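Local structure of BH2092 protein (Bacillus halodurans, 3NHV) at residues 14-20 with 102-106; 34-40 with 74-80; 47-51 with 108-112. The protein is of unknown function but belongs to the rhodanese-like family, and so may handle sulfur in the manner of the sulfurtransferases. Residues are numbered along the deposited sequence.

Contact 1: residues 14-20 with 102-106; sequences LSYETDI and KELIG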
loop_
_atom_site.group_PDB
_atom_site.type_symbol
_atom_site.label_atom_id
_atom_site.label_comp_id
_atom_site.label_asym_id
_atom_site.label_seq_id
_atom_site.Cartn_x
_atom_site.Cartn_y
_atom_site.Cartn_z
ATOM N N LEU B 14 5.950 -11.012 -3.948
ATOM C CA LEU B 14 6.633 -10.405 -5.094
ATOM C C LEU B 14 6.189 -10.995 -6.439
ATOM O O LEU B 14 6.172 -10.294 -7.454
ATOM C CB LEU B 14 8.151 -10.577 -4.944
ATOM C CG LEU B 14 8.830 -9.867 -3.768
ATOM C CD1 LEU B 14 10.179 -10.501 -3.530
ATOM C CD2 LEU B 14 8.958 -8.367 -4.045
ATOM N N SER B 15 5.832 -12.279 -6.437
ATOM C CA SER B 15 5.402 -12.965 -7.648
ATOM C C SER B 15 4.088 -12.417 -8.219
ATOM O O SER B 15 3.705 -12.760 -9.336
ATOM C CB SER B 15 5.254 -14.472 -7.387
ATOM O OG SER B 15 4.095 -14.771 -6.613
ATOM N N TYR B 16 3.395 -11.573 -7.460
ATOM C CA TYR B 16 2.132 -11.001 -7.935
ATOM C C TYR B 16 2.218 -9.498 -8.150
ATOM O O TYR B 16 1.203 -8.844 -8.396
ATOM C CB TYR B 16 0.994 -11.302 -6.943
ATOM C CG TYR B 16 0.643 -12.771 -6.831
ATOM C CD1 TYR B 16 0.198 -13.486 -7.947
ATOM C CD2 TYR B 16 0.778 -13.454 -5.621
ATOM C CE1 TYR B 16 -0.098 -14.842 -7.866
ATOM C CE2 TYR B 16 0.482 -14.815 -5.528
ATOM C CZ TYR B 16 0.047 -15.501 -6.657
ATOM O OH TYR B 16 -0.230 -16.851 -6.586
ATOM N N GLU B 17 3.419 -8.939 -8.067
ATOM C CA GLU B 17 3.548 -7.498 -8.237
ATOM C C GLU B 17 4.898 -7.023 -8.753
ATOM O O GLU B 17 5.831 -7.803 -8.940
ATOM C CB GLU B 17 3.225 -6.792 -6.910
ATOM C CG GLU B 17 4.065 -7.263 -5.727
ATOM C CD GLU B 17 3.648 -6.639 -4.388
ATOM O OE1 GLU B 17 2.449 -6.720 -4.027
ATOM O OE2 GLU B 17 4.530 -6.082 -3.689
ATOM N N THR B 18 4.974 -5.726 -9.004
ATOM C CA THR B 18 6.189 -5.105 -9.478
ATOM C C THR B 18 6.095 -3.647 -9.078
ATOM O O THR B 18 4.994 -3.109 -8.933
ATOM C CB THR B 18 6.324 -5.226 -11.005
ATOM O OG1 THR B 18 7.458 -4.469 -11.442
ATOM C CG2 THR B 18 5.078 -4.707 -11.696
ATOM N N ASP B 19 7.243 -3.006 -8.890
ATOM C CA ASP B 19 7.239 -1.617 -8.481
ATOM C C ASP B 19 7.738 -0.668 -9.561
ATOM O O ASP B 19 8.239 -1.100 -10.596
ATOM C CB ASP B 19 8.045 -1.441 -7.178
ATOM C CG ASP B 19 9.548 -1.670 -7.354
ATOM O OD1 ASP B 19 10.016 -1.899 -8.496
ATOM O OD2 ASP B 19 10.263 -1.607 -6.326
ATOM N N ILE B 20 7.584 0.627 -9.306
ATOM C CA ILE B 20 8.000 1.662 -10.234
ATOM C C ILE B 20 9.423 1.443 -10.736
ATOM O O ILE B 20 9.682 1.473 -11.936
ATOM C CB ILE B 20 7.895 3.043 -9.575
ATOM C CG1 ILE B 20 6.467 3.258 -9.077
ATOM C CG2 ILE B 20 8.259 4.131 -10.567
ATOM C CD1 ILE B 20 5.427 3.188 -10.175
ATOM N N LYS B 102 0.831 -9.371 -13.183
ATOM C CA LYS B 102 1.343 -8.758 -11.958
ATOM C C LYS B 102 0.760 -7.345 -11.912
ATOM O O LYS B 102 0.546 -6.734 -12.963
ATOM C CB LYS B 102 2.878 -8.653 -11.984
ATOM C CG LYS B 102 3.626 -9.976 -12.056
ATOM C CD LYS B 102 5.132 -9.779 -11.878
ATOM C CE LYS B 102 5.832 -11.121 -11.650
ATOM N NZ LYS B 102 7.140 -10.984 -10.939
ATOM N N GLU B 103 0.497 -6.827 -10.713
ATOM C CA GLU B 103 -0.038 -5.472 -10.578
ATOM C C GLU B 103 1.082 -4.541 -10.151
ATOM O O GLU B 103 1.984 -4.942 -9.412
ATOM C CB GLU B 103 -1.171 -5.419 -9.547
ATOM C CG GLU B 103 -0.745 -5.723 -8.116
ATOM C CD GLU B 103 -1.922 -5.825 -7.154
ATOM O OE1 GLU B 103 -2.719 -4.860 -7.072
ATOM O OE2 GLU B 103 -2.046 -6.868 -6.477
ATOM N N LEU B 104 1.018 -3.301 -10.626
ATOM C CA LEU B 104 2.018 -2.290 -10.314
ATOM C C LEU B 104 1.616 -1.497 -9.076
ATOM O O LEU B 104 0.602 -0.798 -9.087
ATOM C CB LEU B 104 2.167 -1.324 -11.489
ATOM C CG LEU B 104 3.180 -0.202 -11.287
ATOM C CD1 LEU B 104 4.587 -0.779 -11.319
ATOM C CD2 LEU B 104 3.027 0.845 -12.374
ATOM N N ILE B 105 2.414 -1.600 -8.016
ATOM C CA ILE B 105 2.143 -0.864 -6.783
ATOM C C ILE B 105 2.599 0.582 -6.966
ATOM O O ILE B 105 3.690 0.842 -7.482
ATOM C CB ILE B 105 2.904 -1.463 -5.574
ATOM C CG1 ILE B 105 4.407 -1.434 -5.833
ATOM C CG2 ILE B 105 2.457 -2.890 -5.333
ATOM C CD1 ILE B 105 5.246 -1.737 -4.603
ATOM N N GLY B 106 1.761 1.521 -6.543
ATOM C CA GLY B 106 2.103 2.925 -6.677
ATOM C C GLY B 106 1.333 3.565 -7.818
ATOM O O GLY B 106 1.096 4.776 -7.828
#

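Contact 2: residues 34-40 with 74-80; sequences IIVVDVR and VIITYCW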
loop_
_atom_site.group_PDB
_atom_site.type_symbol
_atom_site.label_atom_id
_atom_site.label_comp_id
_atom_site.label_asym_id
_atom_site.label_seq_id
_atom_site.Cartn_x
_atom_site.Cartn_y
_atom_site.Cartn_z
ATOM N N ILE B 34 6.922 -8.013 -21.361
ATOM C CA ILE B 34 5.790 -7.503 -20.592
ATOM C C ILE B 34 4.861 -6.640 -21.435
ATOM O O ILE B 34 5.253 -6.106 -22.470
ATOM C CB ILE B 34 6.242 -6.646 -19.386
ATOM C CG1 ILE B 34 6.992 -5.411 -19.880
ATOM C CG2 ILE B 34 7.097 -7.477 -18.444
ATOM C CD1 ILE B 34 7.514 -4.515 -18.775
ATOM N N ILE B 35 3.624 -6.506 -20.978
ATOM C CA ILE B 35 2.641 -5.694 -21.662
ATOM C C ILE B 35 1.990 -4.813 -20.612
ATOM O O ILE B 35 1.160 -5.274 -19.831
ATOM C CB ILE B 35 1.550 -6.565 -22.328
ATOM C CG1 ILE B 35 2.202 -7.612 -23.236
ATOM C CG2 ILE B 35 0.605 -5.680 -23.141
ATOM C CD1 ILE B 35 1.215 -8.527 -23.923
ATOM N N VAL B 36 2.381 -3.548 -20.574
ATOM C CA VAL B 36 1.817 -2.629 -19.602
ATOM C C VAL B 36 0.404 -2.225 -20.013
ATOM O O VAL B 36 0.199 -1.660 -21.088
ATOM C CB VAL B 36 2.680 -1.363 -19.479
ATOM C CG1 VAL B 36 2.195 -0.528 -18.307
ATOM C CG2 VAL B 36 4.148 -1.749 -19.313
ATOM N N VAL B 37 -0.567 -2.512 -19.148
ATOM C CA VAL B 37 -1.969 -2.195 -19.409
ATOM C C VAL B 37 -2.546 -1.194 -18.402
ATOM O O VAL B 37 -2.577 -1.457 -17.193
ATOM C CB VAL B 37 -2.852 -3.475 -19.365
ATOM C CG1 VAL B 37 -4.302 -3.130 -19.716
ATOM C CG2 VAL B 37 -2.312 -4.519 -20.316
ATOM N N ASP B 38 -2.995 -0.045 -18.907
ATOM C CA ASP B 38 -3.606 0.990 -18.068
ATOM C C ASP B 38 -5.068 0.576 -17.950
ATOM O O ASP B 38 -5.774 0.490 -18.951
ATOM C CB ASP B 38 -3.510 2.361 -18.745
ATOM C CG ASP B 38 -3.915 3.500 -17.825
ATOM O OD1 ASP B 38 -4.892 3.345 -17.061
ATOM O OD2 ASP B 38 -3.261 4.564 -17.876
ATOM N N VAL B 39 -5.507 0.314 -16.725
ATOM C CA VAL B 39 -6.865 -0.135 -16.444
ATOM C C VAL B 39 -7.852 0.978 -16.103
ATOM O O VAL B 39 -9.049 0.727 -15.956
ATOM C CB VAL B 39 -6.842 -1.139 -15.270
ATOM C CG1 VAL B 39 -8.241 -1.486 -14.837
ATOM C CG2 VAL B 39 -6.082 -2.390 -15.683
ATOM N N ARG B 40 -7.365 2.202 -15.964
ATOM C CA ARG B 40 -8.255 3.307 -15.619
ATOM C C ARG B 40 -9.214 3.639 -16.762
ATOM O O ARG B 40 -9.277 2.936 -17.773
ATOM C CB ARG B 40 -7.447 4.562 -15.280
ATOM C CG ARG B 40 -6.330 4.366 -14.275
ATOM C CD ARG B 40 -5.085 5.103 -14.755
ATOM N NE ARG B 40 -5.089 6.538 -14.486
ATOM C CZ ARG B 40 -4.597 7.446 -15.326
ATOM N NH1 ARG B 40 -4.086 7.066 -16.490
ATOM N NH2 ARG B 40 -4.576 8.730 -14.988
ATOM N N VAL B 74 3.977 -11.195 -20.109
ATOM C CA VAL B 74 3.381 -10.987 -18.791
ATOM C C VAL B 74 2.637 -9.661 -18.782
ATOM O O VAL B 74 3.151 -8.664 -19.278
ATOM C CB VAL B 74 4.443 -10.955 -17.678
ATOM C CG1 VAL B 74 3.763 -10.699 -16.342
ATOM C CG2 VAL B 74 5.207 -12.277 -17.634
ATOM N N ILE B 75 1.426 -9.653 -18.231
ATOM C CA ILE B 75 0.621 -8.431 -18.163
ATOM C C ILE B 75 0.877 -7.675 -16.851
ATOM O O ILE B 75 0.880 -8.268 -15.770
ATOM C CB ILE B 75 -0.917 -8.741 -18.287
ATOM C CG1 ILE B 75 -1.264 -9.168 -19.712
ATOM C CG2 ILE B 75 -1.745 -7.506 -17.966
ATOM C CD1 ILE B 75 -0.801 -10.547 -20.073
ATOM N N ILE B 76 1.104 -6.368 -16.966
ATOM C CA ILE B 76 1.355 -5.503 -15.819
ATOM C C ILE B 76 0.229 -4.479 -15.790
ATOM O O ILE B 76 0.121 -3.652 -16.687
ATOM C CB ILE B 76 2.701 -4.736 -15.947
ATOM C CG1 ILE B 76 3.847 -5.712 -16.218
ATOM C CG2 ILE B 76 2.985 -3.959 -14.656
ATOM C CD1 ILE B 76 4.167 -6.627 -15.056
ATOM N N THR B 77 -0.608 -4.533 -14.761
ATOM C CA THR B 77 -1.720 -3.602 -14.660
ATOM C C THR B 77 -1.406 -2.464 -13.715
ATOM O O THR B 77 -0.665 -2.642 -12.755
ATOM C CB THR B 77 -2.984 -4.306 -14.137
ATOM O OG1 THR B 77 -2.737 -4.785 -12.809
ATOM C CG2 THR B 77 -3.346 -5.487 -15.029
ATOM N N TYR B 78 -1.966 -1.290 -13.981
ATOM C CA TYR B 78 -1.753 -0.166 -13.085
ATOM C C TYR B 78 -2.970 0.748 -13.084
ATOM O O TYR B 78 -3.604 0.959 -14.120
ATOM C CB TYR B 78 -0.476 0.602 -13.458
ATOM C CG TYR B 78 -0.602 1.563 -14.619
ATOM C CD1 TYR B 78 -1.166 2.823 -14.449
ATOM C CD2 TYR B 78 -0.129 1.220 -15.882
ATOM C CE1 TYR B 78 -1.248 3.717 -15.502
ATOM C CE2 TYR B 78 -0.206 2.106 -16.943
ATOM C CZ TYR B 78 -0.764 3.353 -16.749
ATOM O OH TYR B 78 -0.816 4.244 -17.798
ATOM N N CYS B 79 -3.308 1.253 -11.902
ATOM C CA CYS B 79 -4.437 2.156 -11.724
ATOM C C CYS B 79 -3.857 3.497 -11.292
ATOM O O CYS B 79 -2.702 3.786 -11.575
ATOM C CB CYS B 79 -5.402 1.620 -10.657
ATOM S SG CYS B 79 -6.726 2.807 -10.204
ATOM N N TRP B 80 -4.643 4.316 -10.606
ATOM C CA TRP B 80 -4.153 5.609 -10.173
ATOM C C TRP B 80 -3.025 5.517 -9.171
ATOM O O TRP B 80 -1.950 6.065 -9.401
ATOM C CB TRP B 80 -5.281 6.447 -9.581
ATOM C CG TRP B 80 -6.228 6.939 -10.610
ATOM C CD1 TRP B 80 -7.352 6.307 -11.061
ATOM C CD2 TRP B 80 -6.121 8.152 -11.358
ATOM N NE1 TRP B 80 -7.951 7.055 -12.045
ATOM C CE2 TRP B 80 -7.215 8.192 -12.249
ATOM C CE3 TRP B 80 -5.203 9.209 -11.367
ATOM C CZ2 TRP B 80 -7.424 9.250 -13.135
ATOM C CZ3 TRP B 80 -5.409 10.266 -12.253
ATOM C CH2 TRP B 80 -6.512 10.275 -13.126
#

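Contact 3: residues 47-51 with 108-112; sequences ECHIP and IEYWR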
loop_
_atom_site.group_PDB
_atom_site.type_symbol
_atom_site.label_atom_id
_atom_site.label_comp_id
_atom_site.label_asym_id
_atom_site.label_seq_id
_atom_site.Cartn_x
_atom_site.Cartn_y
_atom_site.Cartn_z
ATOM N N GLU B 47 -5.189 11.309 -21.624
ATOM C CA GLU B 47 -4.621 12.543 -21.076
ATOM C C GLU B 47 -3.190 12.342 -20.586
ATOM O O GLU B 47 -2.280 13.094 -20.946
ATOM C CB GLU B 47 -5.459 13.051 -19.902
ATOM C CG GLU B 47 -6.877 13.427 -20.256
ATOM C CD GLU B 47 -7.631 14.023 -19.081
ATOM O OE1 GLU B 47 -7.160 15.043 -18.530
ATOM O OE2 GLU B 47 -8.696 13.475 -18.712
ATOM N N CYS B 48 -3.002 11.317 -19.758
ATOM C CA CYS B 48 -1.694 11.011 -19.183
ATOM C C CYS B 48 -1.544 9.525 -18.863
ATOM O O CYS B 48 -2.327 8.966 -18.093
ATOM C CB CYS B 48 -1.501 11.831 -17.904
ATOM S SG CYS B 48 0.007 11.472 -17.001
ATOM N N HIS B 49 -0.537 8.890 -19.453
ATOM C CA HIS B 49 -0.301 7.477 -19.206
ATOM C C HIS B 49 1.176 7.102 -19.253
ATOM O O HIS B 49 2.026 7.915 -19.601
ATOM C CB HIS B 49 -1.100 6.620 -20.199
ATOM C CG HIS B 49 -0.708 6.810 -21.632
ATOM N ND1 HIS B 49 0.518 6.424 -22.127
ATOM C CD2 HIS B 49 -1.399 7.309 -22.686
ATOM C CE1 HIS B 49 0.566 6.673 -23.426
ATOM N NE2 HIS B 49 -0.585 7.210 -23.788
ATOM N N ILE B 50 1.476 5.861 -18.896
ATOM C CA ILE B 50 2.849 5.390 -18.885
ATOM C C ILE B 50 3.318 4.929 -20.255
ATOM O O ILE B 50 2.630 4.186 -20.945
ATOM C CB ILE B 50 3.018 4.221 -17.905
ATOM C CG1 ILE B 50 2.674 4.677 -16.496
ATOM C CG2 ILE B 50 4.447 3.689 -17.971
ATOM C CD1 ILE B 50 2.687 3.566 -15.497
ATOM N N PRO B 51 4.515 5.358 -20.662
ATOM C CA PRO B 51 5.053 4.966 -21.964
ATOM C C PRO B 51 4.992 3.455 -22.226
ATOM O O PRO B 51 5.249 2.648 -21.334
ATOM C CB PRO B 51 6.481 5.498 -21.907
ATOM C CG PRO B 51 6.319 6.760 -21.118
ATOM C CD PRO B 51 5.399 6.329 -19.993
ATOM N N ILE B 108 0.216 5.178 -11.386
ATOM C CA ILE B 108 0.829 6.250 -12.146
ATOM C C ILE B 108 1.165 7.404 -11.218
ATOM O O ILE B 108 2.007 8.240 -11.525
ATOM C CB ILE B 108 -0.113 6.738 -13.273
ATOM C CG1 ILE B 108 0.634 7.699 -14.203
ATOM C CG2 ILE B 108 -1.344 7.406 -12.676
ATOM C CD1 ILE B 108 -0.141 8.057 -15.464
ATOM N N GLU B 109 0.500 7.441 -10.074
ATOM C CA GLU B 109 0.760 8.488 -9.119
ATOM C C GLU B 109 2.233 8.472 -8.717
ATOM O O GLU B 109 2.939 9.459 -8.885
ATOM C CB GLU B 109 -0.103 8.309 -7.882
ATOM C CG GLU B 109 0.272 9.276 -6.792
ATOM C CD GLU B 109 -0.426 8.989 -5.493
ATOM O OE1 GLU B 109 -0.008 9.574 -4.473
ATOM O OE2 GLU B 109 -1.389 8.189 -5.495
ATOM N N TYR B 110 2.711 7.351 -8.196
ATOM C CA TYR B 110 4.102 7.285 -7.787
ATOM C C TYR B 110 5.075 7.176 -8.953
ATOM O O TYR B 110 6.275 7.389 -8.790
ATOM C CB TYR B 110 4.297 6.152 -6.774
ATOM C CG TYR B 110 4.044 6.613 -5.351
ATOM C CD1 TYR B 110 5.081 7.155 -4.577
ATOM C CD2 TYR B 110 2.757 6.588 -4.797
ATOM C CE1 TYR B 110 4.842 7.665 -3.296
ATOM C CE2 TYR B 110 2.511 7.097 -3.514
ATOM C CZ TYR B 110 3.558 7.634 -2.777
ATOM O OH TYR B 110 3.321 8.156 -1.527
ATOM N N TRP B 111 4.561 6.865 -10.138
ATOM C CA TRP B 111 5.416 6.775 -11.313
ATOM C C TRP B 111 5.872 8.184 -11.659
ATOM O O TRP B 111 7.041 8.418 -11.981
ATOM C CB TRP B 111 4.654 6.174 -12.490
ATOM C CG TRP B 111 5.373 6.336 -13.768
ATOM C CD1 TRP B 111 5.296 7.398 -14.620
ATOM C CD2 TRP B 111 6.354 5.449 -14.316
ATOM N NE1 TRP B 111 6.171 7.231 -15.663
ATOM C CE2 TRP B 111 6.833 6.045 -15.504
ATOM C CE3 TRP B 111 6.876 4.214 -13.917
ATOM C CZ2 TRP B 111 7.813 5.442 -16.300
ATOM C CZ3 TRP B 111 7.852 3.611 -14.708
ATOM C CH2 TRP B 111 8.311 4.227 -15.886
ATOM N N ARG B 112 4.935 9.121 -11.581
ATOM C CA ARG B 112 5.223 10.514 -11.869
ATOM C C ARG B 112 6.012 11.138 -10.715
ATOM O O ARG B 112 6.940 11.905 -10.948
ATOM C CB ARG B 112 3.915 11.278 -12.120
ATOM C CG ARG B 112 3.160 10.835 -13.374
ATOM C CD ARG B 112 1.757 11.414 -13.401
ATOM N NE ARG B 112 1.782 12.871 -13.453
ATOM C CZ ARG B 112 0.718 13.653 -13.293
ATOM N NH1 ARG B 112 -0.480 13.132 -13.066
ATOM N NH2 ARG B 112 0.857 14.968 -13.360
#

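Contact 1: residues 14-20 with 102-106
Strands 17-19 and 102-105 run side by side in the same direction, their axes 4.6 Å apart at closest approach and inclined by 32°. In a parallel pair one residue bonds through its N and O to the two residues flanking its partner, and here Glu103 N donates to Tyr16 O (3.2 Å), Thr18 N to Glu103 O (3.1 Å) and Ile105 N to Thr18 O (3.1 Å). A type I turn from Leu14 to Glu17, with Glu17 N bonded to Leu14 O at 3.1 Å, leads from helix 3-14 into the strand. In the five-stranded parallel sheet of this rhodanese-like fold, 17-19 is an outermost strand within this chain and 100-105 the neighbour that joins it to strand 74-78. Glu17, Glu103 and Ile105 point to one face, Thr18 and Leu104 to the other. On the latter, Leu104 CD1 packs on Thr18 CG2 and Leu104 CD2 on Ile20 CD1, each pair at 4.0 Å. The aliphatic part of Lys102 passes along the turn, with CE 3.5 Å from Ser15 O. Gly106 has a positive phi, at which a CB would jam against the carbonyl before it. Asp19 N-caps helix 20-28, its OD1 taking the backbone N of Asp22, while its OD2 and Glu17 OE2 both reach Asn85 of the second subunit.

Contact 2: residues 34-40 with 74-80
Strand 74-78, the middle one of the five in the rhodanese-like sheet, lies parallel to 34-38, axes 4.6 Å apart at closest approach and inclined by 25°; 34-38 runs out at the Asp of an Asp-Val-Arg sequence familiar in this family. At its start Ile34 sets CB 4.1 Å from Ile76 CG1. Ile35 bonds through both its N and its O to the residues flanking Ile75: N to Val74 O (2.8 Å), O from Ile76 N (3.1 Å). Val36 shares the face of Ile34 and touches the Tyr78 ring edge, CG1 to CD2 at 3.8 Å. Val37 points the other way, CG2 3.8 Å from Ile75 CG2; its N donates to Ile76 O at 2.8 Å, and Tyr78 N to its O at 3.3 Å. Asp38 lays its CA over the Tyr78 ring, and its OD2 accepts a very short hydrogen bond of 2.5 Å from Tyr78 OH, which also meets Ile50 N. Beyond the strand, Val39 N bonds to Tyr78 O at 3.3 Å. Asp38 OD1 also closes an Asx turn on Arg40 N (2.9 Å), and OD2 forms a salt bridge with Arg40 NH1 (3.0 Å). The second strand leads into Cys79, disulfide-bonded to Cys84, where rhodaneses place their active-site loop. The Arg40 guanidinium stands edge-on over the face of the Trp80 six-membered ring in a cation-pi contact, CZ 4.0 Å from its centroid.

Contact 3: residues 47-51 with 108-112
Where a loop meets a helix without shared backbone bonds, side-chain fit must do the work, and the packing of 47-51 against helix 107-113 illustrates this. Its apolar contacts centre on Ile108, which points toward the loop: CD1 comes within 3.7 Å of Cys48 SG and 3.8 Å of His49 CA, while CG1 sits 4.3 Å from Ile50 CG1. The aromatic contribution comes from Trp111, about one helical turn after Ile108. Ile50 lies over the indole face, with CG1 4.2 Å from the centroid of the five-membered ring in a CH-pi contact and CG2 4.1 Å from Trp111 CZ2. Pro51 merely grazes the ring. Among the polar groups, the Arg112 guanidinium turns one face to Cys48 SG, and its nitrogens bond to the backbone oxygens of Ala126 and Asp127; Trp111 NE1 is likewise satisfied, by Glu117 O. The loop's own backbone is tied elsewhere, Cys48 O to Arg40 and Ile50 N to Tyr78. His-Ile-Pro in this loop corresponds to a sequence common in rhodanese domains. With polar ends served by other partners, what joins loop to helix across this interface is dispersion and the exclusion of water, over a modest 285 Å² of buried surface.

Rhodanese-like domains show how a parallel sheet and its covering elements interlock. Along the chain the segments come as 14-20, 34-40, 47-51, 74-80, 102-106 and 108-112, so that both halves of contact 2 fall between those of contact 1, whereas contact 3 crosses each of the others. Contacts 1 and 2, with centres about 10 Å apart, share the sheet: strands 100-105 and 74-78 are neighbours, probably bonded through Leu104 N and Thr77 O at 2.8 Å. Contact 3 lies about 11 Å from contact 2 and about 15 Å from contact 1, between centres; Ile20 packs on Trp111. Sheet edge, sheet centre and helix 107-113 form one continuous body, contacts 1 and 3 also reaching the second subunit.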